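Local coordinates for protein hydroquinone dioxygenase small subunit (Pseudomonas sp., PDB 4ZXA) that forms the small subunit of a two-subunit, iron(II)-dependent hydroquinone 1,2-dioxygenase and has a cupin-type fold, at residues E93-D98 with G116-Y121; S72-A77 with A137-A142; H79-I84 with I148-I153. All coordinates share one frame; numbering follows the deposited sequence.

Contact 1 of 3, residues E93-D98 with G116-Y121; sequences EFLKLD and GKPMGY
Met119 lies across Phe94 and Lys96 at a beta bulge in the antiparallel pairing of strands 89-97 and 116-125. At the bulge, Met119 and Gly120 both face Phe94. Phe94 N donates to Gly120 O, and Phe94 O accepts from Met119 N at 2.8 Å. One residue later the pairing resumes, with Leu95 beside Pro118 and Lys96 beside Lys117. Gly120 has phi 128°, where a CB would press on the carbonyl O of Met119.

The Met119 side chain can be followed outward. Its CB sits 3.5 Å from Phe94 O and also touches Phe94 CB. CG is anti to the carbonyl carbon (chi1 -52°), which brings it to 3.5 Å from Lys96 N. SD then rests against Lys96 CB at 3.7 Å. Phe210 of the large subunit packs on Met119, Lys96 and Lys117, so this face of the pair is part of the interface between the subunits. Tyr121 pairs antiparallel with a strand of the large subunit, so the sheet runs on across that interface.

Leu95 is on the other face. Its CD2 leans over the neighbouring backbone, close to the carbonyl oxygens of Gly116 and Lys117, and reaches Pro118 CB at 4.1 Å. Glu93 is on this face too, but its carboxylate turns away to Arg91 and Arg139. At the far end of the pair, Lys96 N bonds to Lys117 O at 2.7 Å, while the return bond from Lys117 N to Lys96 O is weak. Gly116 brings bare backbone up to strand 89-97. Its CA makes a CH...O contact with Lys96 O and also lies 3.3 Å from Asp98 OD1.

Contact 2 of 3, residues S72-A77 with A137-A142; sequences SPWFTA and AYRFEA
Strands 71-76 and 136-142 are antiparallel neighbours in one sheet of the cupin fold, joined at Phe75 with Tyr138 and at Ser72 with Phe140. Phe75 and Tyr138 exchange two backbone bonds, both 2.9 Å between N and O. Near Ser72 the pairing is less regular, and a side chain stands in for a backbone acceptor. Ser72 N donates to Phe140 O, but Phe140 N donates to Ser72 OG at 2.8 Å, almost straight at 170°. The same hydroxyl gives its own proton to Pro73 O, from above the carbonyl plane.

On one face of the sheet, Tyr138 CG, between the backbone N and the carbonyl carbon (chi1 59°), starts the ring toward strand 71-76, where it lies beneath Phe75 CB. This is a CH-pi contact, 3.6 Å from that CB to the ring centroid. The Phe75 ring meets Phe140 further along, CE2 to CD2 at 3.9 Å, the two side chains crossing at about a right angle.

Trp74 and Arg139 meet on the opposite face. Arg139 CB sits over the six-membered ring of Trp74, 3.8 Å from its centroid. The chain then runs across the indole, until the guanidinium lies over its NE1 side with the two planes only 17° apart. Arg139 NH2 is held by Glu93 of strand 89-97.

The chemistry therefore differs by face. Aromatic packing fills the buried side, where Tyr138 OH is satisfied by Glu81 and Gln150 of the facing sheet. On the partly exposed side, the salt bridge to Glu93 probably helps keep the guanidinium flat against the indole.

Contact 3 of 3, residues H79-I84 with I148-I153; sequences HDEFAI and ILQQTI
Phe82 faces Gln151, Ala83 faces Gln150 and Ile84 faces Leu149 in a regular antiparallel pair whose strand axes come within 4.6 Å, at 161° between their directions. Phe82 with Gln151 and Ile84 with Leu149 are the hydrogen-bonded pairs. The bonds are shorter at the Ile84 end, where Ile84 N lies 2.7 Å from Leu149 O.

The side chain of Glu81 makes the main polar contact. It lies alongside Thr152, pointing the same way. Glu81 OE2 takes a bond of 2.8 Å from Thr152 OG1 on its anti lone pair. Gln150 NE2 adds a weak bond to the same oxygen, with the amide plane nearly perpendicular to the carboxylate. The stronger partner of Gln150 NE2 is Tyr138 OH, which also bonds to Glu81 OE1. Both carboxylate oxygens of this buried residue are thus engaged.

Before the strand begins, the His79 ring has Ile153 CD1 over one face, 3.8 Å from its centroid, while Thr152 OG1 lies at its edge. His79 ND1 donates to Asp80 O, and NE2 bonds to Gly106 N, so the ring is fixed on two sides. Gln151 OE1 comes to 3.1 Å from Phe82 CD2, but its polar partner is Ser236 of the large subunit.

Strand 81-87 has strand 128-132 on its other edge, and strand 145-153 has strand 61-69. The large subunit packs on the face of Phe82, Ile84 and Gln151. From the other face, Ile148 and Gln150 meet Phe140 of strand 136-142.

How the contacts relate
Contacts 1 and 2 belong to one sheet, where strands 89-97 and 136-142 are neighbours. They meet through a salt bridge and a probable backbone bond from Ala137 N to Leu95 O. Contact 3 lies in the other sheet and faces contact 2, which it touches through Tyr138 and Phe140. Contact 1 is a surface contact on the sheet's outermost strand in this chain, where the sheet runs on into the large subunit; it is distorted by a bulge and flanked by lysines. Contact 2 is mostly buried and relies on aromatic groups. Contact 3 is wholly buried, with regular strands and a polar cluster round Glu81. The large subunit reaches contacts 1 and 3 but not contact 2.

Contact 1 of 3, residues E93-D98 with G116-Y121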
ATOM      1  N   GLU A  93     -11.324  44.497  20.986  1.00 31.07           N
ATOM      2  CA  GLU A  93     -11.170  45.951  20.871  1.00 38.46           C
ATOM      3  C   GLU A  93      -9.714  46.325  20.632  1.00 39.02           C
ATOM      4  O   GLU A  93      -8.823  45.788  21.289  1.00 38.79           O
ATOM      5  CB  GLU A  93     -11.599  46.646  22.158  1.00 40.92           C
ATOM      6  CG  GLU A  93     -13.082  46.693  22.426  1.00 52.59           C
ATOM      7  CD  GLU A  93     -13.388  47.005  23.891  1.00 53.75           C
ATOM      8  OE1 GLU A  93     -12.917  48.048  24.403  1.00 48.18           O
ATOM      9  OE2 GLU A  93     -14.088  46.193  24.532  1.00 57.92           O
ATOM     10  N   PHE A  94      -9.476  47.286  19.740  1.00 36.96           N
ATOM     11  CA  PHE A  94      -8.112  47.674  19.382  1.00 35.99           C
ATOM     12  C   PHE A  94      -7.814  49.152  19.613  1.00 36.43           C
ATOM     13  O   PHE A  94      -8.506  50.024  19.086  1.00 42.09           O
ATOM     14  CB  PHE A  94      -7.833  47.351  17.905  1.00 40.76           C
ATOM     15  CG  PHE A  94      -7.803  45.881  17.593  1.00 33.32           C
ATOM     16  CD1 PHE A  94      -6.623  45.158  17.701  1.00 31.91           C
ATOM     17  CD2 PHE A  94      -8.950  45.227  17.182  1.00 31.92           C
ATOM     18  CE1 PHE A  94      -6.590  43.796  17.405  1.00 29.98           C
ATOM     19  CE2 PHE A  94      -8.934  43.868  16.888  1.00 36.73           C
ATOM     20  CZ  PHE A  94      -7.753  43.150  16.999  1.00 35.18           C
ATOM     21  N   LEU A  95      -6.762  49.424  20.380  1.00 37.07           N
ATOM     22  CA  LEU A  95      -6.219  50.772  20.528  1.00 37.37           C
ATOM     23  C   LEU A  95      -4.838  50.889  19.889  1.00 42.80           C
ATOM     24  O   LEU A  95      -3.964  50.055  20.152  1.00 40.31           O
ATOM     25  CB  LEU A  95      -6.058  51.097  22.004  1.00 44.05           C
ATOM     26  CG  LEU A  95      -7.296  51.545  22.750  1.00 40.32           C
ATOM     27  CD1 LEU A  95      -6.941  51.675  24.216  1.00 43.94           C
ATOM     28  CD2 LEU A  95      -7.751  52.862  22.157  1.00 40.65           C
ATOM     29  N   LYS A  96      -4.632  51.922  19.073  1.00 40.51           N
ATOM     30  CA  LYS A  96      -3.292  52.238  18.583  1.00 39.88           C
ATOM     31  C   LYS A  96      -2.539  53.089  19.593  1.00 35.94           C
ATOM     32  O   LYS A  96      -2.734  54.301  19.655  1.00 40.86           O
ATOM     33  CB  LYS A  96      -3.329  52.970  17.241  1.00 42.15           C
ATOM     34  CG  LYS A  96      -1.930  53.177  16.646  1.00 33.05           C
ATOM     35  CD  LYS A  96      -1.972  53.994  15.368  1.00 33.57           C
ATOM     36  CE  LYS A  96      -1.238  53.289  14.237  1.00 53.21           C
ATOM     37  NZ  LYS A  96      -1.307  54.069  12.969  1.00 57.13           N
ATOM     38  N   LEU A  97      -1.675  52.448  20.373  1.00 36.60           N
ATOM     39  CA  LEU A  97      -0.927  53.134  21.425  1.00 40.51           C
ATOM     40  C   LEU A  97      -0.104  54.325  20.917  1.00 44.64           C
ATOM     41  O   LEU A  97       0.512  54.250  19.854  1.00 39.46           O
ATOM     42  CB  LEU A  97      -0.018  52.150  22.152  1.00 35.95           C
ATOM     43  CG  LEU A  97      -0.713  51.066  22.966  1.00 34.21           C
ATOM     44  CD1 LEU A  97       0.311  50.105  23.520  1.00 34.05           C
ATOM     45  CD2 LEU A  97      -1.483  51.709  24.101  1.00 38.86           C
ATOM     46  N   ASP A  98      -0.115  55.421  21.680  1.00 44.42           N
ATOM     47  CA  ASP A  98       0.733  56.582  21.395  1.00 45.46           C
ATOM     48  C   ASP A  98       2.206  56.209  21.549  1.00 45.74           C
ATOM     49  O   ASP A  98       3.064  56.667  20.781  1.00 45.43           O
ATOM     50  CB  ASP A  98       0.403  57.746  22.341  1.00 47.09           C
ATOM     51  CG  ASP A  98      -0.842  58.522  21.920  1.00 57.10           C
ATOM     52  OD1 ASP A  98      -1.684  57.965  21.178  1.00 61.11           O
ATOM     53  OD2 ASP A  98      -0.979  59.695  22.342  1.00 63.67           O
ATOM     54  N   GLY A 116      -4.051  55.952  23.722  1.00 38.21           N
ATOM     55  CA  GLY A 116      -3.954  55.877  22.274  1.00 43.53           C
ATOM     56  C   GLY A 116      -5.302  55.978  21.582  1.00 46.17           C
ATOM     57  O   GLY A 116      -6.346  55.886  22.232  1.00 51.83           O
ATOM     58  N   LYS A 117      -5.283  56.167  20.263  1.00 48.53           N
ATOM     59  CA  LYS A 117      -6.514  56.280  19.488  1.00 45.49           C
ATOM     60  C   LYS A 117      -7.207  54.922  19.382  1.00 47.56           C
ATOM     61  O   LYS A 117      -6.536  53.892  19.310  1.00 42.65           O
ATOM     62  CB  LYS A 117      -6.222  56.811  18.085  1.00 46.40           C
ATOM     63  CG  LYS A 117      -5.222  57.948  18.028  1.00 52.86           C
ATOM     64  CD  LYS A 117      -4.013  57.566  17.165  1.00 67.23           C
ATOM     65  CE  LYS A 117      -3.076  58.754  16.946  1.00 70.47           C
ATOM     66  NZ  LYS A 117      -3.786  59.916  16.325  1.00 58.90           N
ATOM     67  N   PRO A 118      -8.556  54.918  19.383  1.00 48.91           N
ATOM     68  CA  PRO A 118      -9.321  53.685  19.166  1.00 41.47           C
ATOM     69  C   PRO A 118      -9.320  53.340  17.678  1.00 42.94           C
ATOM     70  O   PRO A 118      -9.549  54.227  16.862  1.00 42.83           O
ATOM     71  CB  PRO A 118     -10.744  54.053  19.630  1.00 40.42           C
ATOM     72  CG  PRO A 118     -10.631  55.401  20.285  1.00 43.78           C
ATOM     73  CD  PRO A 118      -9.439  56.060  19.665  1.00 43.41           C
ATOM     74  N   MET A 119      -9.054  52.083  17.334  1.00 40.33           N
ATOM     75  CA  MET A 119      -8.979  51.679  15.936  1.00 41.08           C
ATOM     76  C   MET A 119     -10.257  51.000  15.512  1.00 35.74           C
ATOM     77  O   MET A 119     -10.564  50.925  14.328  1.00 39.50           O
ATOM     78  CB  MET A 119      -7.811  50.716  15.708  1.00 43.91           C
ATOM     79  CG  MET A 119      -6.475  51.217  16.228  1.00 43.89           C
ATOM     80  SD  MET A 119      -5.163  49.979  16.095  1.00 39.77           S
ATOM     81  CE  MET A 119      -5.010  49.804  14.312  1.00 33.37           C
ATOM     82  N   GLY A 120     -11.003  50.496  16.483  1.00 38.11           N
ATOM     83  CA  GLY A 120     -12.228  49.777  16.180  1.00 40.11           C
ATOM     84  C   GLY A 120     -12.250  48.422  16.858  1.00 39.61           C
ATOM     85  O   GLY A 120     -11.568  48.192  17.864  1.00 37.97           O
ATOM     86  N   TYR A 121     -13.032  47.507  16.306  1.00 39.31           N
ATOM     87  CA  TYR A 121     -13.107  46.173  16.879  1.00 36.00           C
ATOM     88  C   TYR A 121     -13.438  45.130  15.834  1.00 35.64           C
ATOM     89  O   TYR A 121     -13.857  45.442  14.713  1.00 31.21           O
ATOM     90  CB  TYR A 121     -14.148  46.110  17.999  1.00 38.30           C
ATOM     91  CG  TYR A 121     -15.556  46.380  17.526  1.00 43.53           C
ATOM     92  CD1 TYR A 121     -16.057  47.676  17.493  1.00 46.78           C
ATOM     93  CD2 TYR A 121     -16.385  45.345  17.104  1.00 46.60           C
ATOM     94  CE1 TYR A 121     -17.343  47.936  17.062  1.00 48.13           C
ATOM     95  CE2 TYR A 121     -17.679  45.599  16.668  1.00 47.00           C
ATOM     96  CZ  TYR A 121     -18.149  46.899  16.652  1.00 49.41           C
ATOM     97  OH  TYR A 121     -19.424  47.180  16.221  1.00 50.68           O
TER

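Contact 2 of 3, residues S72-A77 with A137-A142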
ATOM      1  N   SER A  72     -11.426  40.734  29.143  1.00 38.97           N
ATOM      2  CA  SER A  72     -10.010  40.596  29.503  1.00 36.12           C
ATOM      3  C   SER A  72      -9.384  41.943  29.873  1.00 34.76           C
ATOM      4  O   SER A  72      -9.964  42.998  29.611  1.00 29.42           O
ATOM      5  CB  SER A  72      -9.215  40.002  28.336  1.00 34.24           C
ATOM      6  OG  SER A  72      -8.945  40.997  27.351  1.00 29.66           O
ATOM      7  N   PRO A  73      -8.197  41.899  30.494  1.00 31.22           N
ATOM      8  CA  PRO A  73      -7.333  43.077  30.634  1.00 33.38           C
ATOM      9  C   PRO A  73      -6.872  43.545  29.262  1.00 34.15           C
ATOM     10  O   PRO A  73      -6.858  42.730  28.330  1.00 30.34           O
ATOM     11  CB  PRO A  73      -6.121  42.537  31.407  1.00 31.07           C
ATOM     12  CG  PRO A  73      -6.618  41.335  32.120  1.00 37.28           C
ATOM     13  CD  PRO A  73      -7.695  40.739  31.248  1.00 32.46           C
ATOM     14  N   TRP A  74      -6.514  44.821  29.131  1.00 26.82           N
ATOM     15  CA  TRP A  74      -5.819  45.273  27.928  1.00 35.39           C
ATOM     16  C   TRP A  74      -4.441  44.591  27.805  1.00 34.87           C
ATOM     17  O   TRP A  74      -3.631  44.599  28.748  1.00 31.14           O
ATOM     18  CB  TRP A  74      -5.629  46.789  27.912  1.00 30.06           C
ATOM     19  CG  TRP A  74      -6.847  47.609  27.631  1.00 37.26           C
ATOM     20  CD1 TRP A  74      -7.589  48.318  28.542  1.00 36.63           C
ATOM     21  CD2 TRP A  74      -7.453  47.851  26.348  1.00 38.69           C
ATOM     22  NE1 TRP A  74      -8.616  48.974  27.905  1.00 34.03           N
ATOM     23  CE2 TRP A  74      -8.556  48.710  26.561  1.00 37.68           C
ATOM     24  CE3 TRP A  74      -7.178  47.420  25.045  1.00 33.32           C
ATOM     25  CZ2 TRP A  74      -9.377  49.146  25.521  1.00 37.11           C
ATOM     26  CZ3 TRP A  74      -7.996  47.857  24.011  1.00 36.69           C
ATOM     27  CH2 TRP A  74      -9.083  48.710  24.255  1.00 41.48           C
ATOM     28  N   PHE A  75      -4.190  44.008  26.634  1.00 34.32           N
ATOM     29  CA  PHE A  75      -2.945  43.295  26.348  1.00 31.16           C
ATOM     30  C   PHE A  75      -2.136  44.055  25.298  1.00 33.73           C
ATOM     31  O   PHE A  75      -2.694  44.784  24.469  1.00 34.55           O
ATOM     32  CB  PHE A  75      -3.243  41.904  25.794  1.00 26.65           C
ATOM     33  CG  PHE A  75      -3.904  40.981  26.765  1.00 25.15           C
ATOM     34  CD1 PHE A  75      -3.274  40.632  27.949  1.00 30.33           C
ATOM     35  CD2 PHE A  75      -5.138  40.426  26.476  1.00 22.04           C
ATOM     36  CE1 PHE A  75      -3.876  39.748  28.840  1.00 30.19           C
ATOM     37  CE2 PHE A  75      -5.748  39.541  27.354  1.00 22.76           C
ATOM     38  CZ  PHE A  75      -5.121  39.201  28.539  1.00 26.57           C
ATOM     39  N   THR A  76      -0.825  43.870  25.313  1.00 28.23           N
ATOM     40  CA  THR A  76      -0.006  44.436  24.259  1.00 29.45           C
ATOM     41  C   THR A  76       1.318  43.680  24.104  1.00 28.67           C
ATOM     42  O   THR A  76       1.770  42.984  25.022  1.00 26.83           O
ATOM     43  CB  THR A  76       0.285  45.921  24.535  1.00 28.85           C
ATOM     44  OG1 THR A  76       0.638  46.588  23.310  1.00 24.60           O
ATOM     45  CG2 THR A  76       1.415  46.054  25.569  1.00 22.33           C
ATOM     46  N   ALA A  77       1.942  43.830  22.942  1.00 24.23           N
ATOM     47  CA  ALA A  77       3.251  43.235  22.715  1.00 28.59           C
ATOM     48  C   ALA A  77       4.033  44.058  21.714  1.00 30.69           C
ATOM     49  O   ALA A  77       3.466  44.901  21.020  1.00 28.05           O
ATOM     50  CB  ALA A  77       3.121  41.790  22.230  1.00 28.72           C
ATOM     51  N   ALA A 137      -2.885  47.979  21.634  1.00 34.61           N
ATOM     52  CA  ALA A 137      -3.428  47.314  22.806  1.00 34.81           C
ATOM     53  C   ALA A 137      -4.712  46.648  22.346  1.00 33.35           C
ATOM     54  O   ALA A 137      -5.407  47.168  21.465  1.00 31.80           O
ATOM     55  CB  ALA A 137      -3.695  48.303  23.918  1.00 34.87           C
ATOM     56  N   TYR A 138      -5.018  45.488  22.909  1.00 30.41           N
ATOM     57  CA  TYR A 138      -6.210  44.774  22.480  1.00 30.76           C
ATOM     58  C   TYR A 138      -6.912  44.153  23.672  1.00 29.85           C
ATOM     59  O   TYR A 138      -6.267  43.756  24.640  1.00 33.19           O
ATOM     60  CB  TYR A 138      -5.863  43.727  21.408  1.00 29.97           C
ATOM     61  CG  TYR A 138      -4.860  42.696  21.852  1.00 24.78           C
ATOM     62  CD1 TYR A 138      -3.502  42.915  21.697  1.00 27.77           C
ATOM     63  CD2 TYR A 138      -5.273  41.501  22.430  1.00 26.07           C
ATOM     64  CE1 TYR A 138      -2.571  41.966  22.106  1.00 29.67           C
ATOM     65  CE2 TYR A 138      -4.353  40.538  22.841  1.00 31.48           C
ATOM     66  CZ  TYR A 138      -2.998  40.771  22.678  1.00 32.06           C
ATOM     67  OH  TYR A 138      -2.065  39.827  23.092  1.00 27.54           O
ATOM     68  N   ARG A 139      -8.238  44.090  23.605  1.00 34.23           N
ATOM     69  CA  ARG A 139      -9.052  43.609  24.721  1.00 33.19           C
ATOM     70  C   ARG A 139     -10.134  42.654  24.220  1.00 30.61           C
ATOM     71  O   ARG A 139     -10.730  42.881  23.166  1.00 28.35           O
ATOM     72  CB  ARG A 139      -9.680  44.800  25.458  1.00 38.14           C
ATOM     73  CG  ARG A 139     -10.351  44.461  26.791  1.00 41.87           C
ATOM     74  CD  ARG A 139     -10.597  45.707  27.638  1.00 38.26           C
ATOM     75  NE  ARG A 139     -11.563  46.618  27.023  1.00 49.48           N
ATOM     76  CZ  ARG A 139     -12.130  47.649  27.656  1.00 49.40           C
ATOM     77  NH1 ARG A 139     -11.827  47.904  28.927  1.00 43.35           N
ATOM     78  NH2 ARG A 139     -13.001  48.426  27.022  1.00 40.31           N
ATOM     79  N   PHE A 140     -10.361  41.583  24.976  1.00 28.90           N
ATOM     80  CA  PHE A 140     -11.329  40.547  24.623  1.00 30.31           C
ATOM     81  C   PHE A 140     -12.663  40.708  25.374  1.00 40.88           C
ATOM     82  O   PHE A 140     -12.680  40.877  26.600  1.00 39.21           O
ATOM     83  CB  PHE A 140     -10.748  39.170  24.955  1.00 31.73           C
ATOM     84  CG  PHE A 140      -9.537  38.785  24.131  1.00 35.44           C
ATOM     85  CD1 PHE A 140      -9.547  38.887  22.750  1.00 37.34           C
ATOM     86  CD2 PHE A 140      -8.392  38.300  24.747  1.00 36.23           C
ATOM     87  CE1 PHE A 140      -8.439  38.516  22.006  1.00 37.40           C
ATOM     88  CE2 PHE A 140      -7.279  37.934  24.007  1.00 30.89           C
ATOM     89  CZ  PHE A 140      -7.303  38.041  22.640  1.00 31.15           C
ATOM     90  N   GLU A 141     -13.769  40.631  24.632  1.00 41.92           N
ATOM     91  CA  GLU A 141     -15.129  40.683  25.184  1.00 40.47           C
ATOM     92  C   GLU A 141     -15.891  39.399  24.884  1.00 39.61           C
ATOM     93  O   GLU A 141     -16.067  39.047  23.723  1.00 39.25           O
ATOM     94  CB  GLU A 141     -15.921  41.812  24.529  1.00 40.85           C
ATOM     95  CG  GLU A 141     -15.420  43.201  24.812  1.00 55.69           C
ATOM     96  CD  GLU A 141     -15.626  43.600  26.255  1.00 57.81           C
ATOM     97  OE1 GLU A 141     -16.237  42.806  27.018  1.00 53.33           O
ATOM     98  OE2 GLU A 141     -15.164  44.705  26.615  1.00 54.61           O
ATOM     99  N   ALA A 142     -16.393  38.725  25.911  1.00 36.98           N
ATOM    100  CA  ALA A 142     -17.121  37.480  25.697  1.00 39.56           C
ATOM    101  C   ALA A 142     -18.371  37.379  26.575  1.00 48.14           C
ATOM    102  O   ALA A 142     -18.269  37.289  27.804  1.00 52.74           O
ATOM    103  CB  ALA A 142     -16.203  36.284  25.936  1.00 32.05           C
TER

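Contact 3 of 3, residues H79-I84 with I148-I153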
ATOM      1  N   HIS A  79       5.642  42.718  19.235  1.00 33.54           N
ATOM      2  CA  HIS A  79       5.609  42.008  17.949  1.00 33.35           C
ATOM      3  C   HIS A  79       4.193  41.550  17.635  1.00 26.74           C
ATOM      4  O   HIS A  79       3.333  41.555  18.506  1.00 32.54           O
ATOM      5  CB  HIS A  79       6.522  40.800  18.016  1.00 25.10           C
ATOM      6  CG  HIS A  79       6.216  39.907  19.167  1.00 26.63           C
ATOM      7  ND1 HIS A  79       5.101  39.095  19.202  1.00 27.41           N
ATOM      8  CD2 HIS A  79       6.856  39.721  20.347  1.00 28.86           C
ATOM      9  CE1 HIS A  79       5.080  38.434  20.344  1.00 30.15           C
ATOM     10  NE2 HIS A  79       6.131  38.801  21.061  1.00 27.77           N
ATOM     11  N   ASP A  80       3.946  41.152  16.398  1.00 29.58           N
ATOM     12  CA  ASP A  80       2.653  40.571  16.038  1.00 23.86           C
ATOM     13  C   ASP A  80       2.270  39.345  16.877  1.00 28.26           C
ATOM     14  O   ASP A  80       3.126  38.535  17.271  1.00 32.05           O
ATOM     15  CB  ASP A  80       2.651  40.170  14.575  1.00 25.91           C
ATOM     16  CG  ASP A  80       2.665  41.360  13.646  1.00 29.15           C
ATOM     17  OD1 ASP A  80       2.208  42.436  14.072  1.00 27.15           O
ATOM     18  OD2 ASP A  80       3.120  41.214  12.489  1.00 30.47           O
ATOM     19  N   GLU A  81       0.970  39.218  17.134  1.00 27.53           N
ATOM     20  CA  GLU A  81       0.374  38.032  17.757  1.00 21.44           C
ATOM     21  C   GLU A  81      -0.867  37.665  16.963  1.00 20.71           C
ATOM     22  O   GLU A  81      -1.343  38.448  16.137  1.00 22.32           O
ATOM     23  CB  GLU A  81      -0.017  38.309  19.211  1.00 21.86           C
ATOM     24  CG  GLU A  81       1.153  38.449  20.160  1.00 22.96           C
ATOM     25  CD  GLU A  81       0.755  39.093  21.476  1.00 30.60           C
ATOM     26  OE1 GLU A  81       0.199  40.213  21.442  1.00 27.97           O
ATOM     27  OE2 GLU A  81       0.998  38.489  22.545  1.00 29.44           O
ATOM     28  N   PHE A  82      -1.408  36.481  17.204  1.00 18.97           N
ATOM     29  CA  PHE A  82      -2.602  36.084  16.483  1.00 19.56           C
ATOM     30  C   PHE A  82      -3.572  35.367  17.402  1.00 19.87           C
ATOM     31  O   PHE A  82      -3.160  34.729  18.365  1.00 22.63           O
ATOM     32  CB  PHE A  82      -2.224  35.180  15.318  1.00 19.84           C
ATOM     33  CG  PHE A  82      -1.293  35.817  14.343  1.00 21.40           C
ATOM     34  CD1 PHE A  82      -1.788  36.544  13.271  1.00 21.89           C
ATOM     35  CD2 PHE A  82       0.082  35.703  14.500  1.00 21.52           C
ATOM     36  CE1 PHE A  82      -0.928  37.143  12.354  1.00 25.60           C
ATOM     37  CE2 PHE A  82       0.952  36.302  13.601  1.00 22.62           C
ATOM     38  CZ  PHE A  82       0.449  37.022  12.519  1.00 25.34           C
ATOM     39  N   ALA A  83      -4.862  35.472  17.107  1.00 22.48           N
ATOM     40  CA  ALA A  83      -5.873  34.795  17.914  1.00 22.90           C
ATOM     41  C   ALA A  83      -6.828  34.037  17.013  1.00 26.30           C
ATOM     42  O   ALA A  83      -7.303  34.586  16.002  1.00 25.31           O
ATOM     43  CB  ALA A  83      -6.637  35.794  18.771  1.00 21.67           C
ATOM     44  N   ILE A  84      -7.075  32.774  17.366  1.00 23.19           N
ATOM     45  CA  ILE A  84      -8.099  31.958  16.713  1.00 26.78           C
ATOM     46  C   ILE A  84      -9.198  31.646  17.705  1.00 26.12           C
ATOM     47  O   ILE A  84      -8.943  31.084  18.773  1.00 24.57           O
ATOM     48  CB  ILE A  84      -7.570  30.582  16.266  1.00 31.48           C
ATOM     49  CG1 ILE A  84      -6.181  30.697  15.635  1.00 27.07           C
ATOM     50  CG2 ILE A  84      -8.583  29.898  15.328  1.00 23.83           C
ATOM     51  CD1 ILE A  84      -6.228  30.947  14.184  1.00 26.52           C
ATOM     52  N   ILE A 148     -10.157  30.780  23.159  1.00 28.76           N
ATOM     53  CA  ILE A 148      -9.251  31.504  22.260  1.00 26.49           C
ATOM     54  C   ILE A 148      -7.874  30.838  22.210  1.00 30.74           C
ATOM     55  O   ILE A 148      -7.262  30.583  23.259  1.00 27.72           O
ATOM     56  CB  ILE A 148      -9.003  32.958  22.717  1.00 29.63           C
ATOM     57  CG1 ILE A 148     -10.312  33.734  22.889  1.00 33.06           C
ATOM     58  CG2 ILE A 148      -8.076  33.667  21.742  1.00 24.35           C
ATOM     59  CD1 ILE A 148     -10.116  35.157  23.433  1.00 31.43           C
ATOM     60  N   LEU A 149      -7.390  30.559  20.997  1.00 24.12           N
ATOM     61  CA  LEU A 149      -6.021  30.100  20.805  1.00 22.66           C
ATOM     62  C   LEU A 149      -5.170  31.290  20.420  1.00 27.68           C
ATOM     63  O   LEU A 149      -5.468  31.993  19.441  1.00 25.46           O
ATOM     64  CB  LEU A 149      -5.933  29.058  19.693  1.00 22.50           C
ATOM     65  CG  LEU A 149      -6.068  27.583  20.049  1.00 23.02           C
ATOM     66  CD1 LEU A 149      -6.109  26.750  18.782  1.00 32.67           C
ATOM     67  CD2 LEU A 149      -4.924  27.138  20.902  1.00 26.09           C
ATOM     68  N   GLN A 150      -4.110  31.514  21.181  1.00 22.14           N
ATOM     69  CA  GLN A 150      -3.217  32.619  20.887  1.00 27.21           C
ATOM     70  C   GLN A 150      -1.820  32.125  20.499  1.00 23.73           C
ATOM     71  O   GLN A 150      -1.192  31.361  21.240  1.00 22.86           O
ATOM     72  CB  GLN A 150      -3.138  33.579  22.083  1.00 25.93           C
ATOM     73  CG  GLN A 150      -2.178  34.736  21.875  1.00 30.58           C
ATOM     74  CD  GLN A 150      -2.668  36.043  22.501  1.00 37.64           C
ATOM     75  OE1 GLN A 150      -3.862  36.211  22.778  1.00 32.74           O
ATOM     76  NE2 GLN A 150      -1.740  36.981  22.710  1.00 32.50           N
ATOM     77  N   GLN A 151      -1.357  32.573  19.335  1.00 19.44           N
ATOM     78  CA  GLN A 151       0.008  32.341  18.878  1.00 23.13           C
ATOM     79  C   GLN A 151       0.909  33.515  19.262  1.00 22.65           C
ATOM     80  O   GLN A 151       0.705  34.644  18.813  1.00 17.43           O
ATOM     81  CB  GLN A 151       0.020  32.155  17.367  1.00 21.96           C
ATOM     82  CG  GLN A 151       1.408  32.046  16.761  1.00 17.97           C
ATOM     83  CD  GLN A 151       1.345  32.167  15.256  1.00 20.62           C
ATOM     84  OE1 GLN A 151       0.353  32.665  14.718  1.00 23.48           O
ATOM     85  NE2 GLN A 151       2.389  31.711  14.563  1.00 19.94           N
ATOM     86  N   THR A 152       1.913  33.250  20.088  1.00 18.72           N
ATOM     87  CA  THR A 152       2.740  34.338  20.593  1.00 25.27           C
ATOM     88  C   THR A 152       4.079  33.828  21.131  1.00 24.27           C
ATOM     89  O   THR A 152       4.531  32.748  20.744  1.00 24.00           O
ATOM     90  CB  THR A 152       1.976  35.171  21.673  1.00 24.26           C
ATOM     91  OG1 THR A 152       2.728  36.347  22.003  1.00 25.37           O
ATOM     92  CG2 THR A 152       1.721  34.343  22.936  1.00 19.84           C
ATOM     93  N   ILE A 153       4.703  34.594  22.028  1.00 21.84           N
ATOM     94  CA  ILE A 153       5.986  34.216  22.607  1.00 20.96           C
ATOM     95  C   ILE A 153       5.897  34.183  24.126  1.00 24.01           C
ATOM     96  O   ILE A 153       5.268  35.043  24.722  1.00 27.05           O
ATOM     97  CB  ILE A 153       7.083  35.207  22.162  1.00 23.04           C
ATOM     98  CG1 ILE A 153       7.177  35.210  20.630  1.00 25.06           C
ATOM     99  CG2 ILE A 153       8.424  34.890  22.834  1.00 23.65           C
ATOM    100  CD1 ILE A 153       8.215  36.168  20.061  1.00 28.00           C
TER